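Local coordinates for ABC-type transport system, molybdenum-specific extracellular solute-binding protein (Clostridium difficile, PDB 4KD5) that probably binds molybdate or tungstate outside the cell and delivers it to an ABC-type importer, at residues Met102-Val115 with Ala155-Val167. Sequence-based numbering, arbitrary orientation.
Sequences MKDLTTDKVKKIAV and AWVQSGNADVGFV. With SBT (2-butanol), chain I; FMT (formic acid), chain E.
F166 and A114 join two neighbouring parallel strands: F166 N donates to A114 O at 2.9 Å, and A114 N reaches V164 O at 2.9 Å. Two residues before A114, K112 O receives weak bonds from D163 N and V164 N. The F166 side chain lies on the sheet face that also carries V164, I113 and V115. Its CB lies near V115 CG1, and CD2 packs on the same methyl at 3.7 Å. With CG anti to the carbonyl carbon (chi1 -81°), the ring points the same way as I113 and V115; I113 CG2 meets CE2 at the ring edge. At the far end, CZ touches L105 CD1, again edge-on, and the selenium of selenomethionine M102, SE, at 3.9 Å. This Met-aromatic contact is oblique to the ring, while M102 CE lies in the ring plane; bends at chi2 and chi3 fold the M102 chain round to it. On V164, CG2 touches both I113 CG1 (3.7 Å) and L105 CD2, and CG1 rests against V110 CG1. Behind the sheet, A114 CB meets the A162 methyl at 3.7 Å and the edge of the W156 indole at CE3; V157 CG2 also packs on the A114 methyl. At the surface, K112 reaches N161 O with NZ in a weak bond. The strands lie in one lobe of a periplasmic-binding-protein fold, where 155-167 supplies the helix end and second strand of a beta-alpha-beta crossover from strand 144-147, which passes over strand 113-116. Strand 113-116 is held between 144-147 and 164-168; W156 of helix 150-159 covers one face, while F166 packs against A127 and L131 of helix 122-133 on the other.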
loop_
_atom_site.group_PDB
_atom_site.type_symbol
_atom_site.label_atom_id
_atom_site.label_comp_id
_atom_site.label_asym_id
_atom_site.label_seq_id
_atom_site.Cartn_x
_atom_site.Cartn_y
_atom_site.Cartn_z
HETATM N N MSE A 102 7.389 35.988 -31.849
HETATM C CA MSE A 102 8.843 35.853 -31.775
HETATM C C MSE A 102 9.550 36.545 -32.934
HETATM O O MSE A 102 10.679 37.008 -32.785
HETATM C CB MSE A 102 9.251 34.376 -31.731
HETATM C CG MSE A 102 8.902 33.652 -30.440
HETATM SE SE MSE A 102 10.003 34.159 -28.917
HETATM C CE MSE A 102 11.694 33.470 -29.572
ATOM N N LYS A 103 8.891 36.605 -34.088
ATOM C CA LYS A 103 9.445 37.289 -35.252
ATOM C C LYS A 103 9.669 38.771 -34.960
ATOM O O LYS A 103 10.583 39.390 -35.505
ATOM C CB LYS A 103 8.525 37.114 -36.470
ATOM C CG LYS A 103 9.184 36.411 -37.654
ATOM C CD LYS A 103 8.171 35.885 -38.681
ATOM C CE LYS A 103 7.526 36.994 -39.508
ATOM N NZ LYS A 103 6.244 37.471 -38.919
ATOM N N ASP A 104 8.840 39.325 -34.079
ATOM C CA ASP A 104 8.900 40.742 -33.732
ATOM C C ASP A 104 10.101 41.114 -32.857
ATOM O O ASP A 104 10.333 42.292 -32.585
ATOM C CB ASP A 104 7.598 41.171 -33.051
ATOM C CG ASP A 104 6.394 41.045 -33.963
ATOM O OD1 ASP A 104 5.411 41.785 -33.748
ATOM O OD2 ASP A 104 6.428 40.211 -34.893
ATOM N N LEU A 105 10.858 40.113 -32.414
ATOM C CA LEU A 105 12.072 40.362 -31.637
ATOM C C LEU A 105 13.134 41.054 -32.490
ATOM O O LEU A 105 13.908 41.872 -31.999
ATOM C CB LEU A 105 12.646 39.058 -31.074
ATOM C CG LEU A 105 11.883 38.276 -30.011
ATOM C CD1 LEU A 105 12.690 37.070 -29.559
ATOM C CD2 LEU A 105 11.582 39.162 -28.829
ATOM N N THR A 106 13.157 40.721 -33.777
ATOM C CA THR A 106 14.178 41.221 -34.694
ATOM C C THR A 106 13.831 42.602 -35.256
ATOM O O THR A 106 14.704 43.330 -35.727
ATOM C CB THR A 106 14.393 40.244 -35.853
ATOM O OG1 THR A 106 14.093 38.913 -35.418
ATOM C CG2 THR A 106 15.825 40.302 -36.341
ATOM N N THR A 107 12.548 42.952 -35.203
ATOM C CA THR A 107 12.058 44.218 -35.747
ATOM C C THR A 107 12.360 45.393 -34.823
ATOM O O THR A 107 12.845 45.209 -33.710
ATOM C CB THR A 107 10.539 44.163 -36.011
ATOM O OG1 THR A 107 9.828 44.409 -34.792
ATOM C CG2 THR A 107 10.144 42.805 -36.555
ATOM N N ASP A 108 12.053 46.599 -35.291
ATOM C CA ASP A 108 12.247 47.812 -34.503
ATOM C C ASP A 108 11.104 48.032 -33.517
ATOM O O ASP A 108 11.143 48.962 -32.713
ATOM C CB ASP A 108 12.371 49.032 -35.418
ATOM C CG ASP A 108 13.785 49.581 -35.479
ATOM O OD1 ASP A 108 14.109 50.490 -34.684
ATOM O OD2 ASP A 108 14.572 49.113 -36.329
ATOM N N LYS A 109 10.089 47.176 -33.583
ATOM C CA LYS A 109 8.935 47.290 -32.697
ATOM C C LYS A 109 9.312 47.063 -31.237
ATOM O O LYS A 109 8.755 47.698 -30.338
ATOM C CB LYS A 109 7.830 46.324 -33.130
ATOM C CG LYS A 109 7.339 46.587 -34.543
ATOM C CD LYS A 109 6.065 45.822 -34.870
ATOM C CE LYS A 109 5.285 46.533 -35.979
ATOM N NZ LYS A 109 4.573 45.601 -36.904
ATOM N N VAL A 110 10.260 46.161 -31.004
ATOM C CA VAL A 110 10.778 45.951 -29.658
ATOM C C VAL A 110 12.191 46.521 -29.520
ATOM O O VAL A 110 13.032 46.366 -30.406
ATOM C CB VAL A 110 10.694 44.459 -29.211
ATOM C CG1 VAL A 110 9.409 43.826 -29.724
ATOM C CG2 VAL A 110 11.905 43.664 -29.669
ATOM N N LYS A 111 12.428 47.216 -28.415
ATOM C CA LYS A 111 13.714 47.848 -28.171
ATOM C C LYS A 111 14.385 47.214 -26.963
ATOM O O LYS A 111 15.604 47.124 -26.895
ATOM C CB LYS A 111 13.530 49.355 -27.967
ATOM C CG LYS A 111 12.949 50.074 -29.180
ATOM C CD LYS A 111 12.644 51.540 -28.895
ATOM C CE LYS A 111 12.274 52.294 -30.169
ATOM N NZ LYS A 111 11.150 51.662 -30.911
ATOM N N LYS A 112 13.576 46.764 -26.012
ATOM C CA LYS A 112 14.102 46.214 -24.770
ATOM C C LYS A 112 13.478 44.858 -24.434
ATOM O O LYS A 112 12.272 44.758 -24.177
ATOM C CB LYS A 112 13.923 47.228 -23.629
ATOM C CG LYS A 112 14.573 48.578 -23.930
ATOM C CD LYS A 112 14.388 49.585 -22.816
ATOM C CE LYS A 112 15.098 49.123 -21.573
ATOM N NZ LYS A 112 14.828 50.005 -20.409
ATOM N N ILE A 113 14.313 43.821 -24.466
ATOM C CA ILE A 113 13.898 42.456 -24.153
ATOM C C ILE A 113 14.346 42.079 -22.740
ATOM O O ILE A 113 15.542 42.000 -22.459
ATOM C CB ILE A 113 14.484 41.450 -25.166
ATOM C CG1 ILE A 113 14.004 41.779 -26.581
ATOM C CG2 ILE A 113 14.110 40.023 -24.802
ATOM C CD1 ILE A 113 14.589 40.894 -27.662
ATOM N N ALA A 114 13.385 41.841 -21.851
ATOM C CA ALA A 114 13.701 41.493 -20.465
ATOM C C ALA A 114 13.905 39.991 -20.301
ATOM O O ALA A 114 13.037 39.197 -20.671
ATOM C CB ALA A 114 12.613 41.974 -19.532
ATOM N N VAL A 115 15.047 39.604 -19.734
ATOM C CA VAL A 115 15.318 38.202 -19.406
ATOM C C VAL A 115 15.972 38.100 -18.033
ATOM O O VAL A 115 16.532 39.077 -17.533
ATOM C CB VAL A 115 16.256 37.525 -20.437
ATOM C CG1 VAL A 115 15.634 37.488 -21.823
ATOM C CG2 VAL A 115 17.603 38.230 -20.468
ATOM N N ALA A 155 7.480 42.871 -13.912
ATOM C CA ALA A 155 7.276 44.256 -13.490
ATOM C C ALA A 155 7.731 45.255 -14.552
ATOM O O ALA A 155 7.061 46.263 -14.792
ATOM C CB ALA A 155 7.988 44.514 -12.180
ATOM N N TRP A 156 8.876 44.970 -15.170
ATOM C CA TRP A 156 9.437 45.799 -16.236
ATOM C C TRP A 156 8.520 45.820 -17.448
ATOM O O TRP A 156 8.301 46.865 -18.061
ATOM C CB TRP A 156 10.806 45.258 -16.664
ATOM C CG TRP A 156 11.887 45.421 -15.643
ATOM C CD1 TRP A 156 11.791 46.051 -14.438
ATOM C CD2 TRP A 156 13.243 44.944 -15.746
ATOM N NE1 TRP A 156 13.001 45.996 -13.784
ATOM C CE2 TRP A 156 13.896 45.328 -14.557
ATOM C CE3 TRP A 156 13.946 44.242 -16.721
ATOM C CZ2 TRP A 156 15.246 45.019 -14.331
ATOM C CZ3 TRP A 156 15.280 43.940 -16.487
ATOM C CH2 TRP A 156 15.915 44.329 -15.303
ATOM N N VAL A 157 7.994 44.647 -17.789
ATOM C CA VAL A 157 7.138 44.483 -18.957
ATOM C C VAL A 157 5.779 45.146 -18.733
ATOM O O VAL A 157 5.220 45.759 -19.642
ATOM C CB VAL A 157 6.973 42.991 -19.305
ATOM C CG1 VAL A 157 6.012 42.818 -20.439
ATOM C CG2 VAL A 157 8.318 42.382 -19.674
ATOM N N GLN A 158 5.265 45.029 -17.513
ATOM C CA GLN A 158 4.008 45.667 -17.122
ATOM C C GLN A 158 4.105 47.187 -17.178
ATOM O O GLN A 158 3.156 47.865 -17.560
ATOM C CB GLN A 158 3.625 45.248 -15.699
ATOM C CG GLN A 158 2.489 44.244 -15.602
ATOM C CD GLN A 158 2.269 43.750 -14.182
ATOM O OE1 GLN A 158 2.547 42.591 -13.867
ATOM N NE2 GLN A 158 1.765 44.626 -13.319
ATOM N N SER A 159 5.262 47.710 -16.785
ATOM C CA SER A 159 5.471 49.151 -16.690
ATOM C C SER A 159 5.964 49.744 -18.003
ATOM O O SER A 159 6.087 50.963 -18.128
ATOM C CB SER A 159 6.466 49.477 -15.574
ATOM O OG SER A 159 7.751 48.969 -15.875
ATOM N N GLY A 160 6.256 48.886 -18.977
ATOM C CA GLY A 160 6.676 49.347 -20.289
ATOM C C GLY A 160 8.167 49.595 -20.412
ATOM O O GLY A 160 8.660 49.932 -21.492
ATOM N N ASN A 161 8.884 49.432 -19.305
ATOM C CA ASN A 161 10.334 49.594 -19.296
ATOM C C ASN A 161 11.007 48.613 -20.246
ATOM O O ASN A 161 12.048 48.907 -20.824
ATOM C CB ASN A 161 10.883 49.423 -17.880
ATOM C CG ASN A 161 10.740 50.681 -17.044
ATOM O OD1 ASN A 161 9.652 51.003 -16.561
ATOM N ND2 ASN A 161 11.845 51.393 -16.858
ATOM N N ALA A 162 10.403 47.439 -20.390
ATOM C CA ALA A 162 10.810 46.487 -21.415
ATOM C C ALA A 162 9.609 46.203 -22.301
ATOM O O ALA A 162 8.492 46.053 -21.802
ATOM C CB ALA A 162 11.317 45.211 -20.788
ATOM N N ASP A 163 9.838 46.124 -23.608
ATOM C CA ASP A 163 8.759 45.860 -24.550
ATOM C C ASP A 163 8.246 44.432 -24.408
ATOM O O ASP A 163 7.039 44.198 -24.351
ATOM C CB ASP A 163 9.231 46.113 -25.981
ATOM C CG ASP A 163 9.783 47.514 -26.172
ATOM O OD1 ASP A 163 9.224 48.462 -25.583
ATOM O OD2 ASP A 163 10.782 47.666 -26.906
ATOM N N VAL A 164 9.172 43.481 -24.356
ATOM C CA VAL A 164 8.818 42.079 -24.158
ATOM C C VAL A 164 9.662 41.435 -23.063
ATOM O O VAL A 164 10.609 42.041 -22.558
ATOM C CB VAL A 164 8.967 41.249 -25.446
ATOM C CG1 VAL A 164 8.148 41.850 -26.558
ATOM C CG2 VAL A 164 10.428 41.178 -25.857
ATOM N N GLY A 165 9.317 40.200 -22.708
ATOM C CA GLY A 165 10.051 39.467 -21.691
ATOM C C GLY A 165 9.994 37.962 -21.869
ATOM O O GLY A 165 9.133 37.440 -22.583
ATOM N N PHE A 166 10.924 37.262 -21.224
ATOM C CA PHE A 166 10.923 35.802 -21.221
ATOM C C PHE A 166 10.669 35.287 -19.812
ATOM O O PHE A 166 11.332 35.700 -18.857
ATOM C CB PHE A 166 12.237 35.248 -21.773
ATOM C CG PHE A 166 12.297 35.220 -23.272
ATOM C CD1 PHE A 166 11.756 34.155 -23.975
ATOM C CD2 PHE A 166 12.885 36.257 -23.980
ATOM C CE1 PHE A 166 11.803 34.121 -25.358
ATOM C CE2 PHE A 166 12.933 36.229 -25.365
ATOM C CZ PHE A 166 12.393 35.160 -26.054
ATOM N N VAL A 167 9.706 34.382 -19.687
ATOM C CA VAL A 167 9.201 33.995 -18.380
ATOM C C VAL A 167 8.535 32.617 -18.467
ATOM O O VAL A 167 8.210 32.167 -19.561
ATOM C CB VAL A 167 8.230 35.087 -17.870
ATOM C CG1 VAL A 167 6.790 34.635 -17.984
ATOM C CG2 VAL A 167 8.559 35.489 -16.452
HETATM C C1 SBT I . 13.388 45.822 -39.435
HETATM C C2 SBT I . 12.304 46.890 -39.389
HETATM C C3 SBT I . 10.948 46.287 -39.051
HETATM C C4 SBT I . 10.558 45.236 -40.067
HETATM O OH SBT I . 12.644 47.866 -38.404
HETATM C C FMT E . 7.134 32.947 -34.991
HETATM O O1 FMT E . 7.671 32.283 -34.106
HETATM O O2 FMT E . 6.682 34.079 -34.826
#